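Local coordinates for sugar fermentation stimulation protein homolog (Pyrococcus furiosus, PDB 4DA2) that probably binds DNA and, by its fold, pairs an OB domain with a PD-(D/E)xK nuclease-like domain that holds calcium ions, at residues Met2-Val7 with Leu211-Glu216; Leu16-Arg21 with Gly41-Phe46; Val26-Arg31 with Thr63-Leu68; Ala77-Arg82 with Ser134-Glu139. The protein carries 1 engineered substitution. One frame throughout, in Å; residues are numbered along the deposited sequence.

Interaction 1: residues Met2-Val7 with Leu211-Glu216; sequences MKLMEV and LGLHME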
loop_
_atom_site.group_PDB
_atom_site.type_symbol
_atom_site.label_atom_id
_atom_site.label_comp_id
_atom_site.label_asym_id
_atom_site.label_seq_id
_atom_site.Cartn_x
_atom_site.Cartn_y
_atom_site.Cartn_z
ATOM N N MET A 2 14.330 7.360 -6.995
ATOM C CA MET A 2 15.415 7.044 -6.079
ATOM C C MET A 2 15.164 5.737 -5.323
ATOM O O MET A 2 14.014 5.306 -5.166
ATOM C CB MET A 2 15.719 8.223 -5.133
ATOM C CG MET A 2 14.632 8.620 -4.161
ATOM S SD MET A 2 14.897 10.296 -3.500
ATOM C CE MET A 2 16.540 10.158 -2.811
ATOM N N LYS A 3 16.240 5.087 -4.889
ATOM C CA LYS A 3 16.123 3.808 -4.170
ATOM C C LYS A 3 15.817 3.974 -2.686
ATOM O O LYS A 3 16.420 4.807 -2.026
ATOM C CB LYS A 3 17.401 3.002 -4.372
ATOM C CG LYS A 3 17.483 1.743 -3.522
ATOM C CD LYS A 3 18.436 0.730 -4.122
ATOM C CE LYS A 3 19.859 0.997 -3.708
ATOM N NZ LYS A 3 20.720 -0.156 -4.061
ATOM N N LEU A 4 14.881 3.181 -2.165
ATOM C CA LEU A 4 14.528 3.237 -0.750
ATOM C C LEU A 4 15.182 2.137 0.056
ATOM O O LEU A 4 15.614 2.365 1.189
ATOM C CB LEU A 4 13.014 3.102 -0.538
ATOM C CG LEU A 4 12.087 4.203 -1.015
ATOM C CD1 LEU A 4 10.649 3.857 -0.685
ATOM C CD2 LEU A 4 12.488 5.570 -0.422
ATOM N N MET A 5 15.176 0.924 -0.504
ATOM C CA MET A 5 15.575 -0.275 0.220
ATOM C C MET A 5 15.683 -1.450 -0.779
ATOM O O MET A 5 15.390 -1.288 -1.955
ATOM C CB MET A 5 14.563 -0.642 1.315
ATOM C CG MET A 5 13.097 -0.698 0.858
ATOM S SD MET A 5 11.932 -1.203 2.143
ATOM C CE MET A 5 12.389 -2.914 2.422
ATOM N N GLU A 6 16.083 -2.600 -0.257
ATOM C CA GLU A 6 16.263 -3.813 -1.043
ATOM C C GLU A 6 15.651 -4.987 -0.314
ATOM O O GLU A 6 15.740 -5.086 0.913
ATOM C CB GLU A 6 17.752 -4.077 -1.269
ATOM C CG GLU A 6 18.469 -2.984 -2.025
ATOM C CD GLU A 6 19.978 -3.126 -1.985
ATOM O OE1 GLU A 6 20.509 -3.848 -1.104
ATOM O OE2 GLU A 6 20.625 -2.496 -2.837
ATOM N N VAL A 7 15.042 -5.882 -1.080
ATOM C CA VAL A 7 14.514 -7.126 -0.554
ATOM C C VAL A 7 15.375 -8.265 -1.094
ATOM O O VAL A 7 15.557 -8.398 -2.300
ATOM C CB VAL A 7 13.051 -7.317 -0.986
ATOM C CG1 VAL A 7 12.540 -8.716 -0.631
ATOM C CG2 VAL A 7 12.179 -6.240 -0.362
ATOM N N LEU A 211 1.843 8.122 -3.723
ATOM C CA LEU A 211 3.240 7.905 -4.063
ATOM C C LEU A 211 3.406 6.788 -5.071
ATOM O O LEU A 211 2.720 5.783 -4.974
ATOM C CB LEU A 211 4.010 7.523 -2.810
ATOM C CG LEU A 211 3.828 8.409 -1.573
ATOM C CD1 LEU A 211 4.572 7.784 -0.385
ATOM C CD2 LEU A 211 4.346 9.824 -1.852
ATOM N N GLY A 212 4.311 6.970 -6.035
ATOM C CA GLY A 212 4.607 5.913 -7.007
ATOM C C GLY A 212 5.807 5.108 -6.556
ATOM O O GLY A 212 6.856 5.667 -6.202
ATOM N N LEU A 213 5.650 3.777 -6.558
ATOM C CA LEU A 213 6.689 2.869 -6.135
ATOM C C LEU A 213 6.639 1.636 -7.016
ATOM O O LEU A 213 5.593 1.338 -7.602
ATOM C CB LEU A 213 6.476 2.421 -4.682
ATOM C CG LEU A 213 6.852 3.388 -3.564
ATOM C CD1 LEU A 213 5.749 4.430 -3.314
ATOM C CD2 LEU A 213 7.120 2.589 -2.320
ATOM N N HIS A 214 7.775 0.970 -7.140
ATOM C CA HIS A 214 7.844 -0.365 -7.728
ATOM C C HIS A 214 9.090 -1.056 -7.191
ATOM O O HIS A 214 9.925 -0.445 -6.487
ATOM C CB HIS A 214 7.816 -0.320 -9.274
ATOM C CG HIS A 214 9.046 0.284 -9.875
ATOM N ND1 HIS A 214 9.137 1.621 -10.203
ATOM C CD2 HIS A 214 10.251 -0.257 -10.170
ATOM C CE1 HIS A 214 10.342 1.881 -10.682
ATOM N NE2 HIS A 214 11.040 0.758 -10.675
ATOM N N MET A 215 9.214 -2.347 -7.503
ATOM C CA MET A 215 10.380 -3.120 -7.176
ATOM C C MET A 215 10.971 -3.614 -8.496
ATOM O O MET A 215 10.219 -3.943 -9.436
ATOM C CB MET A 215 10.004 -4.281 -6.269
ATOM C CG MET A 215 11.214 -5.122 -5.812
ATOM S SD MET A 215 10.857 -6.213 -4.381
ATOM C CE MET A 215 9.535 -7.237 -4.967
ATOM N N GLU A 216 12.295 -3.568 -8.585
ATOM C CA GLU A 216 13.012 -4.085 -9.739
ATOM C C GLU A 216 13.238 -5.566 -9.510
ATOM O O GLU A 216 13.188 -6.025 -8.378
ATOM C CB GLU A 216 14.361 -3.395 -9.866
ATOM C CG GLU A 216 14.270 -1.865 -9.928
ATOM C CD GLU A 216 13.944 -1.398 -11.323
ATOM O OE1 GLU A 216 14.194 -2.187 -12.256
ATOM O OE2 GLU A 216 13.444 -0.263 -11.505
#
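Leu-4 and Val-7 meet Leu-213 and Met-215 on one side of the mixed sheet of the PD-(D/E)xK domain. Strands 2-6 and 207-215 are not paired with each other. Both pair antiparallel with strand 220-229, so the contact is made by side chains alone. The polar groups make no bond across the contact. Lys-3 NZ forms a salt bridge with Glu-6 OE2 at 2.6 Å and a second one with Glu-220. His-214 NE2 donates to Glu-216 OE2 at 2.7 Å, and His-214 ND1 is hydrogen-bonded to Arg-224. OE2 lies in the ring plane, but the N-H comes from above the carboxylate plane. Leu-4 and Leu-213 cross at about a right angle, and methyl CD1 of Leu-4 lies 4.1 Å from CD2 of Leu-213. Helix 81-93 packs on the same pair, with Ile-91 against Leu-4 and Ala-87 against Leu-213. Met-215 has CG anti to the backbone N (chi1 -177°) and bends at its last torsion. Its SD ends 4.2 Å from CB of Val-7.

Interaction 2: residues Leu16-Arg21 with Gly41-Phe46; sequences LRRVNR and GRLNEF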
loop_
_atom_site.group_PDB
_atom_site.type_symbol
_atom_site.label_atom_id
_atom_site.label_comp_id
_atom_site.label_asym_id
_atom_site.label_seq_id
_atom_site.Cartn_x
_atom_site.Cartn_y
_atom_site.Cartn_z
ATOM N N LEU A 16 -0.460 -20.080 -8.819
ATOM C CA LEU A 16 -1.358 -21.189 -9.180
ATOM C C LEU A 16 -2.782 -20.848 -8.824
ATOM O O LEU A 16 -3.660 -20.794 -9.709
ATOM C CB LEU A 16 -0.914 -22.498 -8.482
ATOM C CG LEU A 16 0.514 -22.928 -8.872
ATOM C CD1 LEU A 16 0.969 -24.157 -8.087
ATOM C CD2 LEU A 16 0.654 -23.166 -10.378
ATOM N N ARG A 17 -3.026 -20.589 -7.538
ATOM C CA ARG A 17 -4.381 -20.251 -7.100
ATOM C C ARG A 17 -4.449 -19.614 -5.717
ATOM O O ARG A 17 -3.586 -19.823 -4.859
ATOM C CB ARG A 17 -5.344 -21.450 -7.210
ATOM C CG ARG A 17 -5.108 -22.556 -6.209
ATOM C CD ARG A 17 -5.997 -23.776 -6.494
ATOM N NE ARG A 17 -5.675 -24.887 -5.592
ATOM C CZ ARG A 17 -6.236 -25.101 -4.402
ATOM N NH1 ARG A 17 -7.154 -24.272 -3.920
ATOM N NH2 ARG A 17 -5.872 -26.158 -3.682
ATOM N N ARG A 18 -5.482 -18.805 -5.518
ATOM C CA ARG A 18 -5.692 -18.211 -4.224
ATOM C C ARG A 18 -6.547 -19.162 -3.395
ATOM O O ARG A 18 -7.600 -19.606 -3.840
ATOM C CB ARG A 18 -6.327 -16.813 -4.364
ATOM C CG ARG A 18 -6.170 -15.977 -3.114
ATOM C CD ARG A 18 -6.500 -14.516 -3.356
ATOM N NE ARG A 18 -6.211 -13.717 -2.165
ATOM C CZ ARG A 18 -6.424 -12.405 -2.064
ATOM N NH1 ARG A 18 -6.921 -11.732 -3.092
ATOM N NH2 ARG A 18 -6.134 -11.761 -0.937
ATOM N N VAL A 19 -6.079 -19.491 -2.198
ATOM C CA VAL A 19 -6.783 -20.433 -1.318
ATOM C C VAL A 19 -7.844 -19.699 -0.509
ATOM O O VAL A 19 -8.998 -20.132 -0.434
ATOM C CB VAL A 19 -5.792 -21.170 -0.379
ATOM C CG1 VAL A 19 -6.518 -22.069 0.626
ATOM C CG2 VAL A 19 -4.776 -21.990 -1.212
ATOM N N ASN A 20 -7.432 -18.599 0.113
ATOM C CA ASN A 20 -8.351 -17.661 0.746
ATOM C C ASN A 20 -7.724 -16.274 0.718
ATOM O O ASN A 20 -6.730 -16.048 0.013
ATOM C CB ASN A 20 -8.694 -18.094 2.176
ATOM C CG ASN A 20 -7.463 -18.378 3.027
ATOM O OD1 ASN A 20 -6.505 -17.597 3.075
ATOM N ND2 ASN A 20 -7.500 -19.498 3.739
ATOM N N ARG A 21 -8.266 -15.352 1.498
ATOM C CA ARG A 21 -7.757 -13.981 1.469
ATOM C C ARG A 21 -6.339 -13.816 2.049
ATOM O O ARG A 21 -5.656 -12.837 1.740
ATOM C CB ARG A 21 -8.769 -13.005 2.088
ATOM C CG ARG A 21 -8.995 -13.131 3.578
ATOM C CD ARG A 21 -10.232 -12.332 3.972
ATOM N NE ARG A 21 -10.469 -12.281 5.409
ATOM C CZ ARG A 21 -11.005 -13.267 6.127
ATOM N NH1 ARG A 21 -11.351 -14.410 5.549
ATOM N NH2 ARG A 21 -11.181 -13.114 7.434
ATOM N N GLY A 41 -7.491 -6.891 -0.637
ATOM C CA GLY A 41 -8.092 -6.654 -1.953
ATOM C C GLY A 41 -8.339 -7.921 -2.765
ATOM O O GLY A 41 -7.799 -8.994 -2.461
ATOM N N ARG A 42 -9.157 -7.807 -3.808
ATOM C CA ARG A 42 -9.424 -8.965 -4.658
ATOM C C ARG A 42 -8.211 -9.292 -5.501
ATOM O O ARG A 42 -7.949 -10.463 -5.770
ATOM C CB ARG A 42 -10.651 -8.760 -5.562
ATOM C CG ARG A 42 -11.881 -8.381 -4.788
ATOM C CD ARG A 42 -13.169 -8.803 -5.448
ATOM N NE ARG A 42 -14.273 -8.376 -4.597
ATOM C CZ ARG A 42 -15.530 -8.786 -4.699
ATOM N NH1 ARG A 42 -15.891 -9.663 -5.630
ATOM N NH2 ARG A 42 -16.430 -8.312 -3.850
ATOM N N LEU A 43 -7.477 -8.251 -5.908
ATOM C CA LEU A 43 -6.327 -8.401 -6.798
ATOM C C LEU A 43 -6.652 -9.322 -7.980
ATOM O O LEU A 43 -5.816 -10.119 -8.407
ATOM C CB LEU A 43 -5.089 -8.915 -6.041
ATOM C CG LEU A 43 -4.340 -8.098 -4.984
ATOM C CD1 LEU A 43 -4.499 -6.602 -5.193
ATOM C CD2 LEU A 43 -4.766 -8.516 -3.596
ATOM N N ASN A 44 -7.865 -9.196 -8.514
ATOM C CA ASN A 44 -8.317 -10.026 -9.641
ATOM C C ASN A 44 -7.439 -9.969 -10.887
ATOM O O ASN A 44 -7.287 -10.970 -11.580
ATOM C CB ASN A 44 -9.767 -9.687 -10.015
ATOM C CG ASN A 44 -10.777 -10.568 -9.302
ATOM O OD1 ASN A 44 -10.512 -11.739 -9.012
ATOM N ND2 ASN A 44 -11.949 -10.010 -9.026
ATOM N N GLU A 45 -6.857 -8.808 -11.178
ATOM C CA GLU A 45 -5.990 -8.709 -12.348
ATOM C C GLU A 45 -4.600 -9.367 -12.172
ATOM O O GLU A 45 -3.936 -9.699 -13.159
ATOM C CB GLU A 45 -5.937 -7.278 -12.883
ATOM C CG GLU A 45 -7.312 -6.843 -13.412
ATOM C CD GLU A 45 -7.397 -5.377 -13.810
ATOM O OE1 GLU A 45 -6.367 -4.789 -14.206
ATOM O OE2 GLU A 45 -8.510 -4.819 -13.741
ATOM N N PHE A 46 -4.201 -9.596 -10.922
ATOM C CA PHE A 46 -2.903 -10.201 -10.619
ATOM C C PHE A 46 -3.005 -11.691 -10.332
ATOM O O PHE A 46 -2.120 -12.448 -10.745
ATOM C CB PHE A 46 -2.216 -9.538 -9.409
ATOM C CG PHE A 46 -1.639 -8.166 -9.709
ATOM C CD1 PHE A 46 -0.698 -7.999 -10.731
ATOM C CD2 PHE A 46 -2.061 -7.053 -8.991
ATOM C CE1 PHE A 46 -0.170 -6.732 -11.017
ATOM C CE2 PHE A 46 -1.547 -5.782 -9.270
ATOM C CZ PHE A 46 -0.600 -5.623 -10.281
#
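Arg-18 reaches from strand 11-18 to the loop at Gly-41. NH1 of Arg-18 donates to Gly-41 O at 2.9 Å with an N-H...O angle of 162°. The donor lies in the carbonyl plane, and the oxygen lies at the edge of the guanidinium. Arg-42 O is also near that edge, 3.1 Å from NH1 of Arg-18. Within its own segment, NH2 of Arg-18 donates to Arg-21 O at 2.9 Å, and NE gives a weak bond to Asn-20 O. The Gly-41 and Arg-21 oxygens, both near the guanidinium plane, would hold its rotation. CG stands anti to the backbone N (chi1 -162°), and the extended chain carries the group across. A leucine here would probably leave the carbonyls of Gly-41 and Arg-21 without this donor and let the two loops shift apart. CD2 of Leu-43 lies 3.9 Å from NH1 of Arg-18, oblique to the guanidinium. One arginine thus joins strand 11-18 to the loop between strands 31-36 and 52-57 of the OB domain.

Interaction 3: residues Val26-Arg31 with Thr63-Leu68; sequences VRIKER and TRYILL
The Tyr-65 ring takes the CD1 methyl of Ile-28 over one face. The methyl lies 4.0 Å from the ring centroid, only 20° off the normal, so this is a CH-pi contact. It is offset toward the rim on the CE1 side, where CD1 of Ile-28 is 3.8 Å from CE1 of Tyr-65. At the phenol end, NH2 of Arg-31 comes obliquely to 4.5 Å from OH of Tyr-65. No hydrogen bond joins the segments. Two like charges also approach: NH1 of Arg-31 is 4.6 Å from NH2 of Arg-64. Glu-33 makes a long, weak ion pair with each, which probably offsets the repulsion. A type II' turn from Ile-28 to Arg-31 links strands 23-28 and 31-36 as a hairpin. Ile-28 also touches Cys-13, and Leu-67 touches Phe-15, both on strand 11-18. Such apolar packing between strands of a curled sheet is typical of the interior of an OB-fold barrel.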
loop_
_atom_site.group_PDB
_atom_site.type_symbol
_atom_site.label_atom_id
_atom_site.label_comp_id
_atom_site.label_asym_id
_atom_site.label_seq_id
_atom_site.Cartn_x
_atom_site.Cartn_y
_atom_site.Cartn_z
ATOM N N VAL A 26 1.710 -21.236 -4.971
ATOM C CA VAL A 26 2.600 -20.860 -6.053
ATOM C C VAL A 26 3.541 -22.029 -6.363
ATOM O O VAL A 26 3.781 -22.890 -5.508
ATOM C CB VAL A 26 3.460 -19.592 -5.700
ATOM C CG1 VAL A 26 2.545 -18.416 -5.306
ATOM C CG2 VAL A 26 4.448 -19.886 -4.615
ATOM N N ARG A 27 4.089 -22.032 -7.568
ATOM C CA ARG A 27 5.129 -22.967 -7.944
ATOM C C ARG A 27 6.464 -22.238 -7.917
ATOM O O ARG A 27 6.630 -21.221 -8.570
ATOM C CB ARG A 27 4.833 -23.553 -9.325
ATOM C CG ARG A 27 6.035 -23.989 -10.153
ATOM C CD ARG A 27 6.133 -25.496 -10.274
ATOM N NE ARG A 27 4.838 -26.142 -10.481
ATOM C CZ ARG A 27 4.492 -27.285 -9.893
ATOM N NH1 ARG A 27 5.342 -27.867 -9.054
ATOM N NH2 ARG A 27 3.292 -27.814 -10.094
ATOM N N ILE A 28 7.391 -22.772 -7.138
ATOM C CA ILE A 28 8.773 -22.340 -7.109
ATOM C C ILE A 28 9.633 -23.544 -7.482
ATOM O O ILE A 28 9.785 -24.465 -6.686
ATOM C CB ILE A 28 9.199 -21.807 -5.723
ATOM C CG1 ILE A 28 8.345 -20.594 -5.301
ATOM C CG2 ILE A 28 10.669 -21.471 -5.743
ATOM C CD1 ILE A 28 8.417 -20.257 -3.799
ATOM N N LYS A 29 10.176 -23.527 -8.701
ATOM C CA LYS A 29 10.958 -24.651 -9.224
ATOM C C LYS A 29 10.104 -25.926 -9.240
ATOM O O LYS A 29 9.014 -25.949 -9.812
ATOM C CB LYS A 29 12.250 -24.859 -8.412
ATOM C CG LYS A 29 13.167 -23.642 -8.306
ATOM C CD LYS A 29 14.072 -23.513 -9.517
ATOM C CE LYS A 29 14.926 -22.257 -9.451
ATOM N NZ LYS A 29 15.977 -22.323 -8.400
ATOM N N GLU A 30 10.581 -26.993 -8.604
ATOM C CA GLU A 30 9.837 -28.255 -8.642
ATOM C C GLU A 30 8.629 -28.233 -7.699
ATOM O O GLU A 30 7.715 -29.069 -7.818
ATOM C CB GLU A 30 10.752 -29.418 -8.283
ATOM C CG GLU A 30 11.887 -29.655 -9.284
ATOM C CD GLU A 30 13.096 -28.751 -9.067
ATOM O OE1 GLU A 30 13.275 -28.214 -7.949
ATOM O OE2 GLU A 30 13.875 -28.583 -10.025
ATOM N N ARG A 31 8.624 -27.269 -6.776
ATOM C CA ARG A 31 7.722 -27.327 -5.606
ATOM C C ARG A 31 6.443 -26.495 -5.734
ATOM O O ARG A 31 6.464 -25.405 -6.297
ATOM C CB ARG A 31 8.483 -26.918 -4.335
ATOM C CG ARG A 31 9.585 -27.891 -3.968
ATOM C CD ARG A 31 10.356 -27.468 -2.725
ATOM N NE ARG A 31 11.418 -26.512 -2.987
ATOM C CZ ARG A 31 12.378 -26.201 -2.120
ATOM N NH1 ARG A 31 12.433 -26.781 -0.926
ATOM N NH2 ARG A 31 13.294 -25.308 -2.450
ATOM N N THR A 63 3.662 -19.979 7.709
ATOM C CA THR A 63 4.005 -20.093 6.286
ATOM C C THR A 63 5.459 -19.644 6.078
ATOM O O THR A 63 5.918 -18.741 6.776
ATOM C CB THR A 63 3.010 -19.299 5.411
ATOM O OG1 THR A 63 3.119 -17.901 5.701
ATOM C CG2 THR A 63 1.576 -19.750 5.706
ATOM N N ARG A 64 6.162 -20.299 5.154
ATOM C CA ARG A 64 7.587 -20.066 4.918
ATOM C C ARG A 64 7.878 -19.084 3.790
ATOM O O ARG A 64 9.038 -18.741 3.563
ATOM C CB ARG A 64 8.321 -21.378 4.604
ATOM C CG ARG A 64 8.038 -22.539 5.554
ATOM C CD ARG A 64 9.244 -23.482 5.755
ATOM N NE ARG A 64 10.175 -23.616 4.623
ATOM C CZ ARG A 64 9.885 -24.140 3.430
ATOM N NH1 ARG A 64 8.661 -24.558 3.148
ATOM N NH2 ARG A 64 10.824 -24.221 2.493
ATOM N N TYR A 65 6.837 -18.663 3.067
ATOM C CA TYR A 65 7.028 -17.692 1.983
ATOM C C TYR A 65 6.000 -16.592 2.032
ATOM O O TYR A 65 4.877 -16.814 2.452
ATOM C CB TYR A 65 6.932 -18.386 0.627
ATOM C CG TYR A 65 8.040 -19.366 0.385
ATOM C CD1 TYR A 65 9.224 -18.963 -0.239
ATOM C CD2 TYR A 65 7.916 -20.694 0.789
ATOM C CE1 TYR A 65 10.254 -19.874 -0.462
ATOM C CE2 TYR A 65 8.940 -21.605 0.568
ATOM C CZ TYR A 65 10.101 -21.188 -0.057
ATOM O OH TYR A 65 11.112 -22.092 -0.275
ATOM N N ILE A 66 6.409 -15.397 1.605
ATOM C CA ILE A 66 5.482 -14.285 1.414
ATOM C C ILE A 66 5.434 -13.968 -0.083
ATOM O O ILE A 66 6.485 -13.817 -0.732
ATOM C CB ILE A 66 5.942 -13.043 2.201
ATOM C CG1 ILE A 66 6.140 -13.386 3.677
ATOM C CG2 ILE A 66 4.926 -11.908 2.086
ATOM C CD1 ILE A 66 6.988 -12.388 4.379
ATOM N N LEU A 67 4.221 -13.910 -0.641
ATOM C CA LEU A 67 4.060 -13.453 -2.025
ATOM C C LEU A 67 4.061 -11.914 -2.024
ATOM O O LEU A 67 3.073 -11.286 -1.611
ATOM C CB LEU A 67 2.753 -13.998 -2.608
ATOM C CG LEU A 67 2.306 -13.586 -4.015
ATOM C CD1 LEU A 67 3.389 -13.942 -5.046
ATOM C CD2 LEU A 67 0.983 -14.281 -4.318
ATOM N N LEU A 68 5.173 -11.308 -2.441
ATOM C CA LEU A 68 5.344 -9.857 -2.319
ATOM C C LEU A 68 4.701 -9.045 -3.420
ATOM O O LEU A 68 4.324 -7.893 -3.196
ATOM C CB LEU A 68 6.815 -9.460 -2.253
ATOM C CG LEU A 68 7.641 -10.047 -1.113
ATOM C CD1 LEU A 68 9.049 -9.631 -1.368
ATOM C CD2 LEU A 68 7.118 -9.552 0.247
#

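Interaction 4: residues Ala77-Arg82 with Ser134-Glu139; sequences AIIDTR and SAVLRE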
loop_
_atom_site.group_PDB
_atom_site.type_symbol
_atom_site.label_atom_id
_atom_site.label_comp_id
_atom_site.label_asym_id
_atom_site.label_seq_id
_atom_site.Cartn_x
_atom_site.Cartn_y
_atom_site.Cartn_z
ATOM N N ALA A 77 5.021 -5.143 -9.401
ATOM C CA ALA A 77 3.999 -4.427 -8.613
ATOM C C ALA A 77 4.034 -5.025 -7.201
ATOM O O ALA A 77 4.012 -6.241 -7.045
ATOM C CB ALA A 77 2.642 -4.636 -9.218
ATOM N N ILE A 78 4.071 -4.178 -6.174
ATOM C CA ILE A 78 4.159 -4.686 -4.807
ATOM C C ILE A 78 2.740 -4.754 -4.256
ATOM O O ILE A 78 2.103 -3.711 -3.991
ATOM C CB ILE A 78 5.054 -3.797 -3.905
ATOM C CG1 ILE A 78 6.493 -3.734 -4.461
ATOM C CG2 ILE A 78 5.004 -4.346 -2.465
ATOM C CD1 ILE A 78 7.426 -2.686 -3.788
ATOM N N ILE A 79 2.275 -5.972 -4.037
ATOM C CA ILE A 79 0.965 -6.177 -3.388
ATOM C C ILE A 79 0.978 -6.298 -1.877
ATOM O O ILE A 79 -0.067 -6.093 -1.241
ATOM C CB ILE A 79 0.219 -7.394 -3.987
ATOM C CG1 ILE A 79 0.927 -8.703 -3.648
ATOM C CG2 ILE A 79 0.020 -7.182 -5.494
ATOM C CD1 ILE A 79 -0.040 -9.872 -3.377
ATOM N N ASP A 80 2.143 -6.616 -1.296
ATOM C CA ASP A 80 2.242 -6.867 0.144
ATOM C C ASP A 80 2.165 -5.546 0.906
ATOM O O ASP A 80 3.016 -4.661 0.735
ATOM C CB ASP A 80 3.545 -7.606 0.487
ATOM C CG ASP A 80 3.617 -8.025 1.964
ATOM O OD1 ASP A 80 3.241 -9.171 2.287
ATOM O OD2 ASP A 80 4.077 -7.207 2.794
ATOM N N THR A 81 1.150 -5.413 1.749
ATOM C CA THR A 81 0.944 -4.141 2.464
ATOM C C THR A 81 1.999 -3.879 3.545
ATOM O O THR A 81 2.288 -2.716 3.856
ATOM C CB THR A 81 -0.485 -4.004 3.034
ATOM O OG1 THR A 81 -0.701 -5.016 4.030
ATOM C CG2 THR A 81 -1.522 -4.111 1.916
ATOM N N ARG A 82 2.574 -4.949 4.097
ATOM C CA ARG A 82 3.684 -4.832 5.031
ATOM C C ARG A 82 4.929 -4.233 4.374
ATOM O O ARG A 82 5.558 -3.330 4.965
ATOM C CB ARG A 82 4.042 -6.165 5.687
ATOM C CG ARG A 82 3.047 -6.688 6.675
ATOM C CD ARG A 82 3.489 -8.067 7.136
ATOM N NE ARG A 82 2.630 -8.625 8.176
ATOM C CZ ARG A 82 2.565 -9.918 8.481
ATOM N NH1 ARG A 82 3.299 -10.802 7.812
ATOM N NH2 ARG A 82 1.757 -10.330 9.452
ATOM N N SER A 134 -3.049 0.622 0.130
ATOM C CA SER A 134 -2.554 0.040 -1.114
ATOM C C SER A 134 -3.371 0.535 -2.301
ATOM O O SER A 134 -4.609 0.471 -2.283
ATOM C CB SER A 134 -2.644 -1.475 -1.052
ATOM O OG SER A 134 -2.182 -2.059 -2.277
ATOM N N ALA A 135 -2.676 1.000 -3.337
ATOM C CA ALA A 135 -3.337 1.392 -4.590
ATOM C C ALA A 135 -2.683 0.739 -5.786
ATOM O O ALA A 135 -1.848 1.340 -6.472
ATOM C CB ALA A 135 -3.350 2.925 -4.745
ATOM N N VAL A 136 -3.027 -0.518 -6.020
ATOM C CA VAL A 136 -2.342 -1.287 -7.066
ATOM C C VAL A 136 -3.304 -1.750 -8.173
ATOM O O VAL A 136 -2.987 -2.680 -8.951
ATOM C CB VAL A 136 -1.455 -2.442 -6.494
ATOM C CG1 VAL A 136 -0.271 -1.843 -5.682
ATOM C CG2 VAL A 136 -2.273 -3.418 -5.633
ATOM N N LEU A 137 -4.464 -1.104 -8.240
ATOM C CA LEU A 137 -5.402 -1.320 -9.340
ATOM C C LEU A 137 -5.119 -0.281 -10.422
ATOM O O LEU A 137 -5.087 0.918 -10.141
ATOM C CB LEU A 137 -6.847 -1.216 -8.842
ATOM C CG LEU A 137 -7.952 -1.394 -9.899
ATOM C CD1 LEU A 137 -8.015 -2.826 -10.446
ATOM C CD2 LEU A 137 -9.309 -0.941 -9.393
ATOM N N ARG A 138 -4.867 -0.736 -11.646
ATOM C CA ARG A 138 -4.433 0.161 -12.710
ATOM C C ARG A 138 -5.550 0.486 -13.670
ATOM O O ARG A 138 -6.288 -0.396 -14.102
ATOM C CB ARG A 138 -3.286 -0.461 -13.502
ATOM C CG ARG A 138 -2.922 0.302 -14.802
ATOM C CD ARG A 138 -2.048 -0.522 -15.737
ATOM N NE ARG A 138 -0.866 -1.033 -15.055
ATOM C CZ ARG A 138 0.235 -0.326 -14.800
ATOM N NH1 ARG A 138 0.317 0.947 -15.176
ATOM N NH2 ARG A 138 1.247 -0.891 -14.153
ATOM N N GLU A 139 -5.657 1.761 -13.996
ATOM C CA GLU A 139 -6.435 2.205 -15.154
ATOM C C GLU A 139 -5.578 3.207 -15.910
ATOM O O GLU A 139 -5.490 4.379 -15.535
ATOM C CB GLU A 139 -7.764 2.833 -14.754
ATOM C CG GLU A 139 -8.602 3.289 -15.959
ATOM C CD GLU A 139 -9.694 4.263 -15.577
ATOM O OE1 GLU A 139 -10.687 3.834 -14.940
ATOM O OE2 GLU A 139 -9.555 5.459 -15.922
#
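Val-136 packs against the backbone and side chains where strand 75-78 runs on toward helix 81-93. Its two methyls have separate tasks. CG1 stands anti to the carbonyl carbon (chi1 -66°) and lies 3.5 Å from the backbone O of Ile-78. CG2 sits between the backbone N and the carbonyl carbon, and comes 4.4 Å from CG2 of Ile-79. The rest of the Ile-78 and Ile-79 side chains leads away from this segment. One step along, Thr-81 meets Ser-134 by carbon atoms, with CG2 of Thr-81 4.1 Å from CB of Ser-134. CG2 of Thr-81 is anti to the carbonyl carbon, while OG1 (chi1 64°) makes a weak hydrogen bond to Thr-38 O. OG of Ser-134 is anti to its backbone N (chi1 179°) and is hydrogen-bonded to NE2 of Gln-84, which is also bonded to the O of Ile-78, so one amide ties both segments. No direct hydrogen bond joins them. Asp-80 is the N-cap residue of helix 81-93, and its OD2 accepts from Leu-83 N. The contact lies at the junction of the two domains, where the last OB strand, 75-78, and the start of helix 81-93 rest on strand 127-139 of the nuclease-like sheet.

Overall arrangement
Interactions 3 and 4 each touch all the others; only interactions 1 and 2 do not meet, their nearest atoms about 10 Å apart. From interaction 1, CB of Met-215 packs 3.9 Å from CD1 of Ile-78. From interaction 2, CZ of Phe-46 lies 3.6 Å from CB of Ala-77. From interaction 3, Leu-68 O is 3.2 Å from Asp-80 N, probably a hydrogen bond. Interactions 2 and 3 lie within the OB domain, centres about 15 Å apart. Interaction 1 belongs to the nuclease-like sheet; its Val-7 touches Leu-68. One calcium ion is bound by Glu-109 and Asp-118, another by Asp-118, Glu-131 and Thr-132. The side chain of Thr-81 is about 6 Å from a calcium ion.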